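PDB 1TZ7: 4-alpha-glucanotransferase from Aquifex aeolicus, which is an amylomaltase, a member of the 4-alpha-glucanotransferase family built around an eight-stranded parallel beta/alpha barrel. Local coordinates for residues E284-W289 and K335-K340. Residues are numbered along the deposited sequence; the frame is centred on the assembly and turned at random.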
loop_
_atom_site.group_PDB
_atom_site.type_symbol
_atom_site.label_atom_id
_atom_site.label_comp_id
_atom_site.label_asym_id
_atom_site.label_seq_id
_atom_site.Cartn_x
_atom_site.Cartn_y
_atom_site.Cartn_z
ATOM N N GLU A 284 21.908 -12.838 7.873
ATOM C CA GLU A 284 22.390 -11.480 7.578
ATOM C C GLU A 284 21.787 -10.438 8.542
ATOM O O GLU A 284 21.732 -9.247 8.226
ATOM C CB GLU A 284 22.081 -11.094 6.106
ATOM C CG GLU A 284 20.615 -11.233 5.699
ATOM C CD GLU A 284 20.088 -10.012 4.941
ATOM O OE1 GLU A 284 19.052 -9.454 5.363
ATOM O OE2 GLU A 284 20.712 -9.617 3.922
ATOM N N GLY A 285 21.341 -10.897 9.713
ATOM C CA GLY A 285 20.874 -10.000 10.768
ATOM C C GLY A 285 19.642 -9.191 10.384
ATOM O O GLY A 285 19.433 -8.093 10.899
ATOM N N PHE A 286 18.831 -9.742 9.479
ATOM C CA PHE A 286 17.587 -9.098 9.027
ATOM C C PHE A 286 17.825 -7.699 8.451
ATOM O O PHE A 286 16.963 -6.837 8.549
ATOM C CB PHE A 286 16.560 -9.014 10.181
ATOM C CG PHE A 286 16.186 -10.343 10.756
ATOM C CD1 PHE A 286 16.639 -10.724 12.016
ATOM C CD2 PHE A 286 15.380 -11.219 10.044
ATOM C CE1 PHE A 286 16.297 -11.957 12.550
ATOM C CE2 PHE A 286 15.036 -12.453 10.574
ATOM C CZ PHE A 286 15.493 -12.822 11.827
ATOM N N ARG A 287 18.986 -7.477 7.845
ATOM C CA ARG A 287 19.368 -6.118 7.447
ATOM C C ARG A 287 18.592 -5.618 6.217
ATOM O O ARG A 287 18.421 -4.426 6.039
ATOM C CB ARG A 287 20.887 -6.001 7.229
ATOM C CG ARG A 287 21.467 -6.848 6.057
ATOM C CD ARG A 287 23.028 -6.759 5.924
ATOM N NE ARG A 287 23.631 -6.841 7.193
ATOM C CZ ARG A 287 24.235 -7.885 7.761
ATOM N NH1 ARG A 287 24.506 -9.042 7.142
ATOM N NH2 ARG A 287 24.648 -7.702 8.977
ATOM N N TRP A 288 18.111 -6.543 5.388
ATOM C CA TRP A 288 17.252 -6.180 4.256
ATOM C C TRP A 288 15.909 -5.650 4.754
ATOM O O TRP A 288 15.416 -4.636 4.267
ATOM C CB TRP A 288 17.032 -7.386 3.344
ATOM C CG TRP A 288 16.220 -7.079 2.127
ATOM C CD1 TRP A 288 16.648 -6.456 0.993
ATOM C CD2 TRP A 288 14.838 -7.391 1.915
ATOM N NE1 TRP A 288 15.617 -6.357 0.088
ATOM C CE2 TRP A 288 14.494 -6.923 0.629
ATOM C CE3 TRP A 288 13.849 -8.019 2.685
ATOM C CZ2 TRP A 288 13.208 -7.065 0.096
ATOM C CZ3 TRP A 288 12.573 -8.156 2.151
ATOM C CH2 TRP A 288 12.268 -7.682 0.869
ATOM N N TRP A 289 15.331 -6.335 5.734
ATOM C CA TRP A 289 14.072 -5.898 6.326
ATOM C C TRP A 289 14.242 -4.577 7.078
ATOM O O TRP A 289 13.370 -3.718 7.041
ATOM C CB TRP A 289 13.511 -6.979 7.262
ATOM C CG TRP A 289 12.544 -7.878 6.579
ATOM C CD1 TRP A 289 12.762 -9.163 6.171
ATOM C CD2 TRP A 289 11.204 -7.559 6.198
ATOM N NE1 TRP A 289 11.634 -9.665 5.566
ATOM C CE2 TRP A 289 10.661 -8.699 5.570
ATOM C CE3 TRP A 289 10.395 -6.421 6.329
ATOM C CZ2 TRP A 289 9.357 -8.732 5.076
ATOM C CZ3 TRP A 289 9.098 -6.459 5.835
ATOM C CH2 TRP A 289 8.596 -7.603 5.221
ATOM N N LYS A 335 9.666 -13.705 16.034
ATOM C CA LYS A 335 10.122 -13.255 17.349
ATOM C C LYS A 335 11.506 -12.598 17.256
ATOM O O LYS A 335 11.735 -11.535 17.820
ATOM C CB LYS A 335 10.162 -14.429 18.337
ATOM C CG LYS A 335 8.852 -14.631 19.129
ATOM C CD LYS A 335 8.101 -15.891 18.683
ATOM C CE LYS A 335 8.602 -17.130 19.410
ATOM N NZ LYS A 335 7.968 -17.279 20.748
ATOM N N THR A 336 12.417 -13.240 16.531
ATOM C CA THR A 336 13.777 -12.718 16.371
ATOM C C THR A 336 13.794 -11.460 15.507
ATOM O O THR A 336 14.536 -10.522 15.784
ATOM C CB THR A 336 14.712 -13.798 15.755
ATOM O OG1 THR A 336 13.941 -14.879 15.230
ATOM C CG2 THR A 336 15.561 -14.446 16.818
ATOM N N LEU A 337 12.971 -11.447 14.462
ATOM C CA LEU A 337 12.920 -10.319 13.537
ATOM C C LEU A 337 12.431 -9.062 14.230
ATOM O O LEU A 337 13.007 -7.994 14.073
ATOM C CB LEU A 337 11.998 -10.635 12.351
ATOM C CG LEU A 337 11.583 -9.431 11.492
ATOM C CD1 LEU A 337 12.782 -8.837 10.797
ATOM C CD2 LEU A 337 10.520 -9.827 10.481
ATOM N N PHE A 338 11.355 -9.183 14.985
ATOM C CA PHE A 338 10.715 -8.011 15.540
ATOM C C PHE A 338 11.442 -7.509 16.793
ATOM O O PHE A 338 11.379 -6.332 17.106
ATOM C CB PHE A 338 9.240 -8.278 15.818
ATOM C CG PHE A 338 8.366 -8.099 14.610
ATOM C CD1 PHE A 338 7.869 -9.195 13.927
ATOM C CD2 PHE A 338 8.060 -6.832 14.143
ATOM C CE1 PHE A 338 7.074 -9.025 12.808
ATOM C CE2 PHE A 338 7.269 -6.663 13.030
ATOM C CZ PHE A 338 6.778 -7.759 12.362
ATOM N N LYS A 339 12.145 -8.403 17.486
ATOM C CA LYS A 339 13.026 -7.992 18.588
ATOM C C LYS A 339 14.097 -7.030 18.073
ATOM O O LYS A 339 14.390 -6.013 18.707
ATOM C CB LYS A 339 13.690 -9.208 19.240
ATOM C CG LYS A 339 14.528 -8.863 20.495
ATOM C CD LYS A 339 14.868 -10.106 21.316
ATOM C CE LYS A 339 15.384 -9.744 22.721
ATOM N NZ LYS A 339 15.878 -8.347 22.808
ATOM N N LYS A 340 14.669 -7.352 16.918
ATOM C CA LYS A 340 15.678 -6.498 16.305
ATOM C C LYS A 340 15.061 -5.228 15.721
ATOM O O LYS A 340 15.613 -4.148 15.872
ATOM C CB LYS A 340 16.439 -7.254 15.216
ATOM C CG LYS A 340 17.942 -7.073 15.285
ATOM C CD LYS A 340 18.527 -6.777 13.933
ATOM C CE LYS A 340 19.993 -6.394 14.033
ATOM N NZ LYS A 340 20.844 -7.212 13.143
#
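The ring of Phe-286 lies against helix 334-344 and meets Leu-337 with one face. CA of Leu-337 sits almost over the ring centre, 3.9 Å from the centroid and 11° off the normal, a CH-pi contact made by the helix backbone itself. At the end of the side chain, Leu-337 CD1 lies 3.6 Å from Phe-286 CD2; the same methyl is 4.1 Å from Trp-289 CB, in the first turn of helix 287-297. Leu-337 CG stands anti to the backbone N (chi1 166°), and the leucine thereby enters an aromatic cluster in which Trp-278 and Phe-311 also touch it. At the outer side, CB of Thr-336 reaches Phe-286 CE1 at 4.0 Å.

The loop presenting this ring is a Schellman motif closing helix 278-283, with Gly-285 at its C-prime position in positive phi; Phe-286 then occupies the N-cap position of helix 287-297. Helix 334-344 thus packs against the junction of two consecutive helices.

Polar contact comes from Lys-340, whose chain bends at chi2 and chi4 to bring NZ 2.8 Å from Gly-285 O. This hydrogen bond uses a lone pair in the carbonyl plane, and Lys-340 CD also passes 3.4 Å from Gly-285 O.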